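Local coordinates for protein HTP-2 (Caenorhabditis elegans, PDB 4TZM) that binds a closure motif of its partner HTP-3 through a HORMA domain and so probably helps build the meiotic chromosome axis, at residues A154-A157 against Q158-Y161; N208-D212 against G213-S217; Y221-P224 against D225-S229. One frame throughout, in Å; residues are numbered along the deposited sequence.

In the fold
From the N terminus, the chain first lays down helices 35-56 and 84-102 and strands 105-113 and 123-133 before reaching interaction 1, where helix 153-158 gives way to the loop leading to helix 164-185. After strand 193-201 a long loop arrives at interaction 2, a beta turn that opens into strand 214-217, the strand that pairs with the bound peptide. Interaction 3 follows on almost directly, rounding the bend into strand 228-235. The three contacts run in series, none nesting in or crossing another. Interactions 1 and 3 are nevertheless linked by the same hairpin: the first packs on His234, Ala241 and His243, the third on Trp247 of strand 240-248.

Interaction 1. Residues A154-A157 against Q158-Y161; sequences AELA and QLRY
Gln158 meets the helical segment 154-157 first through its backbone, its N donating a weak bond of 3.0 Å to Glu155 O, three residues back. Its side chain then runs back along the helix. With chi1 at -68°, CG stands beside the backbone N, and this brings CG to 3.4 Å from Ala154 O, against the carbonyl oxygen of the preceding turn. CB lies 3.5 Å from Glu155 O, so the first two side-chain carbons pass over two successive carbonyls. The extended chain beyond CG takes the carboxamide on past Ala154 O, with no hydrogen bond to it.

Leu159 comes next, and its N-H is divided between two acceptors: Glu155 O at 3.2 Å, the regular i to i-4 partner, and Leu156 O at 3.2 Å, the i-3 partner. Both bonds are weak, but the second is straighter, 140° at the hydrogen. Glu155 O thus receives two N-H groups, and weak i-3 and i-4 bonds occur together here. In the HORMA fold, the short helix 153-158 rests on the hairpin of strands 228-235 and 240-248, where Leu156 touches His234, Ala241 and His243.

The side chain of Leu159 starts beside the second of these carbonyls, CB 3.3 Å from Leu156 O. CG lies opposite the backbone N about the CA to CB bond (chi1 -177°), which carries it off to one side, and CD2 alone turns back toward Leu156. One methyl meets one methyl: Leu159 CD2 and Leu156 CD1 are 3.8 Å apart, the two chains being inclined to each other. His234 touches both leucines. Beyond the side chain, Leu159 turns into an extended backbone conformation, and its O accepts a hydrogen bond from Arg236 NE.

Interaction 2. Residues N208-D212 against G213-S217; sequences NFRID and GFDDS
Arg210 folds over the start of strand 214-217, its side chain meeting Phe214, Asp216 and a water in turn. CB leaves the backbone toward the strand, and the first bond is set with CG opposite the backbone N (chi1 -176°). That brings CG near two oxygens, 3.5 Å from Phe214 O and a little further from Asp216 OD1. CD continues past the same carboxylate, 3.4 Å from Asp216 OD1, touching it through a methylene and not through an N-H. A bend about the CG-CD bond (chi3 62°) brings the guanidinium alongside the turn. NH1 then donates to Phe214 O at 3.2 Å, a fairly straight bond of 161°. The oxygen lies almost in the guanidinium plane, although the N-H arrives from above the carbonyl plane. NH1 also has a weak bond to a water, which accepts a firmer one from Gly213 N at 2.8 Å and donates to Asp212 OD1.

Next to the arginine runs a type II beta turn from Ile211 to Phe214, closed by Phe214 N to Ile211 O at 3.1 Å. Gly213 takes its third position, with backbone angles that suit glycine. Ile211 and Phe214 point the same way, CG2 of Ile211 lying 3.6 Å from CD1 of the ring, and both pack on Leu199. Phe214 to Ser217 pair antiparallel with the bound peptide, an arrangement consistent with the HORMA safety belt wrapping a closure motif.

Asp216 OD2 has its salt bridge outside this turn, with a basic side chain of the bound peptide. Arg210 NH1, 4.2 Å from Asp215 OD1, and Arg210 CD, beside Asp216 OD1, probably ease the negative charge there by proximity, without a salt bridge, while the arginine's one firm protein bond across the turn goes to a neutral carbonyl.

Interaction 3. Residues Y221-P224 against D225-S229; sequences YTLP and DGIQS
Ile227 turns back onto Pro224 and Leu223, covering the inside of the bend with CB, CG2 and CD1. Its CD1 comes to the CD end of the pyrrolidine ring, 3.7 Å from Pro224 CD, with Pro224 CG a little further off. CB sits over the face of the same ring, 3.9 Å from Pro224 CD and about as near to Pro224 CB, so the isoleucine lies across the proline, not end on to it. Having CG1 opposite the backbone N (chi1 -168°) carries CD1 to that end of the ring and swings CG2 the other way. There CG2 meets Leu223 CB at 3.8 Å and stands 3.4 Å from Pro224 O.

Asp225 and Gly226 make the bend itself, which brings the chain round from the loop into strand 228-235. Outside this first shell, Trp247 of strand 240-248 touches both Leu223 and Ile227, and Val124 of strand 123-133 also lies against Leu223. Glu120 and Lys249 touch Pro224. Before the bend, Thr222 is tied by backbone hydrogen bonds to Val119 and Ala121, while Tyr221 OH bonds to Glu107, so the incoming limb of this HORMA domain bend is held to the loop between strands 105-113 and 123-133 and to strand 105-113.

Between the two limbs the contact is mostly aliphatic carbon, with Pro224 O as the one polar atom against Ile227, hence the fit depends on shape and van der Waals contact, with the rigid proline ring offering a fixed surface.

Interaction 1. Residues A154-A157 against Q158-Y161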
loop_
_atom_site.group_PDB
_atom_site.type_symbol
_atom_site.label_atom_id
_atom_site.label_comp_id
_atom_site.label_asym_id
_atom_site.label_seq_id
_atom_site.Cartn_x
_atom_site.Cartn_y
_atom_site.Cartn_z
ATOM N N ALA A 154 5.264 12.980 12.175
ATOM C CA ALA A 154 6.296 13.987 12.413
ATOM C C ALA A 154 7.561 13.734 11.593
ATOM O O ALA A 154 8.106 14.651 10.983
ATOM C CB ALA A 154 6.638 14.051 13.897
ATOM N N GLU A 155 8.015 12.486 11.563
ATOM C CA GLU A 155 9.210 12.145 10.802
ATOM C C GLU A 155 8.941 12.151 9.296
ATOM O O GLU A 155 9.624 12.844 8.542
ATOM C CB GLU A 155 9.747 10.780 11.232
ATOM C CG GLU A 155 11.015 10.361 10.509
ATOM C CD GLU A 155 11.544 9.024 10.986
ATOM O OE1 GLU A 155 10.857 8.369 11.801
ATOM O OE2 GLU A 155 12.647 8.628 10.551
ATOM N N LEU A 156 7.940 11.384 8.870
ATOM C CA LEU A 156 7.634 11.223 7.449
ATOM C C LEU A 156 7.257 12.537 6.760
ATOM O O LEU A 156 7.510 12.711 5.567
ATOM C CB LEU A 156 6.504 10.204 7.264
ATOM C CG LEU A 156 6.362 9.646 5.846
ATOM C CD1 LEU A 156 7.670 9.001 5.407
ATOM C CD2 LEU A 156 5.206 8.655 5.747
ATOM N N ALA A 157 6.652 13.454 7.510
ATOM C CA ALA A 157 6.273 14.754 6.965
ATOM C C ALA A 157 7.508 15.572 6.609
ATOM O O ALA A 157 7.514 16.308 5.621
ATOM C CB ALA A 157 5.401 15.513 7.952
ATOM N N GLN A 158 8.550 15.435 7.421
ATOM C CA GLN A 158 9.807 16.143 7.202
ATOM C C GLN A 158 10.638 15.498 6.091
ATOM O O GLN A 158 11.557 16.117 5.556
ATOM C CB GLN A 158 10.631 16.189 8.494
ATOM C CG GLN A 158 10.050 17.051 9.611
ATOM C CD GLN A 158 10.983 17.157 10.811
ATOM O OE1 GLN A 158 11.604 16.175 11.224
ATOM N NE2 GLN A 158 11.092 18.358 11.370
ATOM N N LEU A 159 10.314 14.253 5.752
ATOM C CA LEU A 159 11.096 13.500 4.774
ATOM C C LEU A 159 11.023 14.097 3.368
ATOM O O LEU A 159 9.939 14.315 2.827
ATOM C CB LEU A 159 10.640 12.042 4.734
ATOM C CG LEU A 159 11.472 11.189 3.778
ATOM C CD1 LEU A 159 12.946 11.282 4.145
ATOM C CD2 LEU A 159 11.002 9.750 3.790
ATOM N N ARG A 160 12.192 14.344 2.783
ATOM C CA ARG A 160 12.312 14.984 1.476
ATOM C C ARG A 160 12.125 14.001 0.328
ATOM O O ARG A 160 12.366 12.804 0.477
ATOM C CB ARG A 160 13.685 15.638 1.335
ATOM C CG ARG A 160 13.696 17.153 1.203
ATOM C CD ARG A 160 15.114 17.627 0.893
ATOM N NE ARG A 160 15.395 18.972 1.393
ATOM C CZ ARG A 160 16.607 19.520 1.402
ATOM N NH1 ARG A 160 17.645 18.836 0.940
ATOM N NH2 ARG A 160 16.787 20.747 1.875
ATOM N N TYR A 161 11.708 14.514 -0.824
ATOM C CA TYR A 161 11.741 13.724 -2.046
ATOM C C TYR A 161 13.174 13.719 -2.573
ATOM O O TYR A 161 13.744 14.774 -2.845
ATOM C CB TYR A 161 10.765 14.269 -3.095
ATOM C CG TYR A 161 11.061 13.755 -4.482
ATOM C CD1 TYR A 161 10.762 12.447 -4.833
ATOM C CD2 TYR A 161 11.652 14.573 -5.436
ATOM C CE1 TYR A 161 11.038 11.968 -6.098
ATOM C CE2 TYR A 161 11.933 14.103 -6.706
ATOM C CZ TYR A 161 11.624 12.801 -7.029
ATOM O OH TYR A 161 11.902 12.330 -8.293
#

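Interaction 2. Residues N208-D212 against G213-S217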
loop_
_atom_site.group_PDB
_atom_site.type_symbol
_atom_site.label_atom_id
_atom_site.label_comp_id
_atom_site.label_asym_id
_atom_site.label_seq_id
_atom_site.Cartn_x
_atom_site.Cartn_y
_atom_site.Cartn_z
ATOM N N ASN A 208 -20.388 13.488 -0.324
ATOM C CA ASN A 208 -20.936 12.809 -1.496
ATOM C C ASN A 208 -19.890 11.971 -2.234
ATOM O O ASN A 208 -20.233 11.111 -3.047
ATOM C CB ASN A 208 -21.570 13.819 -2.460
ATOM C CG ASN A 208 -20.549 14.740 -3.096
ATOM O OD1 ASN A 208 -19.621 15.204 -2.438
ATOM N ND2 ASN A 208 -20.715 15.007 -4.387
ATOM N N PHE A 209 -18.615 12.219 -1.947
ATOM C CA PHE A 209 -17.542 11.425 -2.536
ATOM C C PHE A 209 -17.409 10.093 -1.811
ATOM O O PHE A 209 -17.192 10.056 -0.603
ATOM C CB PHE A 209 -16.210 12.178 -2.493
ATOM C CG PHE A 209 -15.039 11.358 -2.966
ATOM C CD1 PHE A 209 -14.746 11.263 -4.317
ATOM C CD2 PHE A 209 -14.238 10.672 -2.060
ATOM C CE1 PHE A 209 -13.672 10.503 -4.759
ATOM C CE2 PHE A 209 -13.164 9.909 -2.495
ATOM C CZ PHE A 209 -12.880 9.825 -3.847
ATOM N N ARG A 210 -17.536 9.000 -2.553
ATOM C CA ARG A 210 -17.378 7.676 -1.972
ATOM C C ARG A 210 -16.510 6.814 -2.872
ATOM O O ARG A 210 -16.647 6.840 -4.095
ATOM C CB ARG A 210 -18.736 7.011 -1.746
ATOM C CG ARG A 210 -18.652 5.662 -1.049
ATOM C CD ARG A 210 -20.020 5.013 -0.921
ATOM N NE ARG A 210 -20.622 4.737 -2.222
ATOM C CZ ARG A 210 -20.422 3.620 -2.915
ATOM N NH1 ARG A 210 -19.628 2.672 -2.436
ATOM N NH2 ARG A 210 -21.013 3.451 -4.090
ATOM N N ILE A 211 -15.608 6.056 -2.266
ATOM C CA ILE A 211 -14.737 5.194 -3.040
ATOM C C ILE A 211 -15.511 3.948 -3.475
ATOM O O ILE A 211 -16.190 3.306 -2.668
ATOM C CB ILE A 211 -13.476 4.833 -2.240
ATOM C CG1 ILE A 211 -12.704 6.121 -1.922
ATOM C CG2 ILE A 211 -12.601 3.863 -3.018
ATOM C CD1 ILE A 211 -11.567 5.948 -0.952
ATOM N N ASP A 212 -15.432 3.642 -4.768
ATOM C CA ASP A 212 -16.187 2.535 -5.338
ATOM C C ASP A 212 -15.752 1.210 -4.727
ATOM O O ASP A 212 -14.568 0.870 -4.729
ATOM C CB ASP A 212 -16.022 2.495 -6.861
ATOM C CG ASP A 212 -17.124 1.698 -7.550
ATOM O OD1 ASP A 212 -18.249 1.636 -7.006
ATOM O OD2 ASP A 212 -16.874 1.139 -8.640
ATOM N N GLY A 213 -16.716 0.465 -4.196
ATOM C CA GLY A 213 -16.442 -0.833 -3.614
ATOM C C GLY A 213 -16.442 -0.793 -2.101
ATOM O O GLY A 213 -16.463 -1.831 -1.443
ATOM N N PHE A 214 -16.421 0.415 -1.548
ATOM C CA PHE A 214 -16.369 0.596 -0.102
ATOM C C PHE A 214 -17.627 1.288 0.414
ATOM O O PHE A 214 -17.821 2.488 0.204
ATOM C CB PHE A 214 -15.131 1.407 0.296
ATOM C CG PHE A 214 -13.821 0.720 -0.002
ATOM C CD1 PHE A 214 -13.246 0.799 -1.262
ATOM C CD2 PHE A 214 -13.153 0.016 0.990
ATOM C CE1 PHE A 214 -12.036 0.176 -1.529
ATOM C CE2 PHE A 214 -11.943 -0.608 0.730
ATOM C CZ PHE A 214 -11.384 -0.529 -0.530
ATOM N N ASP A 215 -18.482 0.524 1.086
ATOM C CA ASP A 215 -19.664 1.078 1.735
ATOM C C ASP A 215 -19.240 1.852 2.978
ATOM O O ASP A 215 -18.318 1.441 3.681
ATOM C CB ASP A 215 -20.648 -0.032 2.113
ATOM C CG ASP A 215 -20.858 -1.031 0.993
ATOM O OD1 ASP A 215 -20.871 -0.602 -0.181
ATOM O OD2 ASP A 215 -21.005 -2.239 1.282
ATOM N N ASP A 216 -19.917 2.963 3.252
ATOM C CA ASP A 216 -19.577 3.795 4.405
ATOM C C ASP A 216 -19.791 3.054 5.719
ATOM O O ASP A 216 -20.641 2.168 5.816
ATOM C CB ASP A 216 -20.390 5.091 4.393
ATOM C CG ASP A 216 -19.783 6.150 3.493
ATOM O OD1 ASP A 216 -20.044 6.118 2.272
ATOM O OD2 ASP A 216 -19.042 7.015 4.006
ATOM N N SER A 217 -19.009 3.423 6.726
ATOM C CA SER A 217 -19.043 2.743 8.015
ATOM C C SER A 217 -18.727 3.696 9.160
ATOM O O SER A 217 -17.942 4.633 9.006
ATOM C CB SER A 217 -18.054 1.575 8.024
ATOM O OG SER A 217 -17.974 0.968 9.302
HETATM O O HOH W 1 -19.419 0.604 -5.007
#

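Interaction 3. Residues Y221-P224 against D225-S229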
loop_
_atom_site.group_PDB
_atom_site.type_symbol
_atom_site.label_atom_id
_atom_site.label_comp_id
_atom_site.label_asym_id
_atom_site.label_seq_id
_atom_site.Cartn_x
_atom_site.Cartn_y
_atom_site.Cartn_z
ATOM N N TYR A 221 -11.165 -0.191 12.557
ATOM C CA TYR A 221 -10.700 -1.394 13.241
ATOM C C TYR A 221 -10.057 -1.024 14.574
ATOM O O TYR A 221 -9.562 0.088 14.749
ATOM C CB TYR A 221 -9.713 -2.188 12.372
ATOM C CG TYR A 221 -8.414 -1.471 12.056
ATOM C CD1 TYR A 221 -7.347 -1.488 12.951
ATOM C CD2 TYR A 221 -8.250 -0.794 10.856
ATOM C CE1 TYR A 221 -6.164 -0.836 12.664
ATOM C CE2 TYR A 221 -7.068 -0.142 10.561
ATOM C CZ TYR A 221 -6.030 -0.166 11.468
ATOM O OH TYR A 221 -4.853 0.483 11.176
ATOM N N THR A 222 -10.072 -1.962 15.514
ATOM C CA THR A 222 -9.432 -1.760 16.806
ATOM C C THR A 222 -8.401 -2.865 17.025
ATOM O O THR A 222 -8.495 -3.936 16.424
ATOM C CB THR A 222 -10.466 -1.749 17.954
ATOM O OG1 THR A 222 -11.555 -0.882 17.612
ATOM C CG2 THR A 222 -9.836 -1.274 19.257
ATOM N N LEU A 223 -7.409 -2.596 17.866
ATOM C CA LEU A 223 -6.354 -3.559 18.136
ATOM C C LEU A 223 -6.470 -4.108 19.551
ATOM O O LEU A 223 -7.096 -3.490 20.411
ATOM C CB LEU A 223 -4.981 -2.912 17.937
ATOM C CG LEU A 223 -4.740 -2.187 16.614
ATOM C CD1 LEU A 223 -3.391 -1.483 16.624
ATOM C CD2 LEU A 223 -4.834 -3.165 15.455
ATOM N N PRO A 224 -5.880 -5.288 19.793
ATOM C CA PRO A 224 -5.686 -5.751 21.169
ATOM C C PRO A 224 -4.725 -4.822 21.903
ATOM O O PRO A 224 -4.072 -3.995 21.266
ATOM C CB PRO A 224 -5.080 -7.147 20.995
ATOM C CG PRO A 224 -5.511 -7.574 19.634
ATOM C CD PRO A 224 -5.526 -6.326 18.809
ATOM N N ASP A 225 -4.631 -4.959 23.220
ATOM C CA ASP A 225 -3.791 -4.061 24.006
ATOM C C ASP A 225 -2.328 -4.497 24.020
ATOM O O ASP A 225 -1.432 -3.682 24.238
ATOM C CB ASP A 225 -4.322 -3.955 25.436
ATOM C CG ASP A 225 -5.662 -3.245 25.505
ATOM O OD1 ASP A 225 -5.687 -2.003 25.368
ATOM O OD2 ASP A 225 -6.690 -3.928 25.699
ATOM N N GLY A 226 -2.086 -5.780 23.773
ATOM C CA GLY A 226 -0.735 -6.308 23.804
ATOM C C GLY A 226 -0.229 -6.748 22.444
ATOM O O GLY A 226 0.756 -7.483 22.352
ATOM N N ILE A 227 -0.896 -6.300 21.386
ATOM C CA ILE A 227 -0.519 -6.706 20.039
ATOM C C ILE A 227 0.772 -6.008 19.611
ATOM O O ILE A 227 1.001 -4.842 19.935
ATOM C CB ILE A 227 -1.665 -6.427 19.024
ATOM C CG1 ILE A 227 -1.382 -7.122 17.689
ATOM C CG2 ILE A 227 -1.903 -4.931 18.849
ATOM C CD1 ILE A 227 -2.596 -7.238 16.794
ATOM N N GLN A 228 1.629 -6.742 18.908
ATOM C CA GLN A 228 2.927 -6.222 18.493
ATOM C C GLN A 228 2.834 -5.409 17.207
ATOM O O GLN A 228 1.933 -5.615 16.395
ATOM C CB GLN A 228 3.930 -7.367 18.323
ATOM C CG GLN A 228 4.436 -7.950 19.636
ATOM C CD GLN A 228 5.211 -6.939 20.466
ATOM O OE1 GLN A 228 5.769 -5.977 19.936
ATOM N NE2 GLN A 228 5.246 -7.152 21.777
ATOM N N SER A 229 3.780 -4.490 17.032
ATOM C CA SER A 229 3.765 -3.557 15.908
ATOM C C SER A 229 5.132 -3.442 15.241
ATOM O O SER A 229 6.119 -3.097 15.891
ATOM C CB SER A 229 3.302 -2.176 16.379
ATOM O OG SER A 229 3.550 -1.186 15.396
#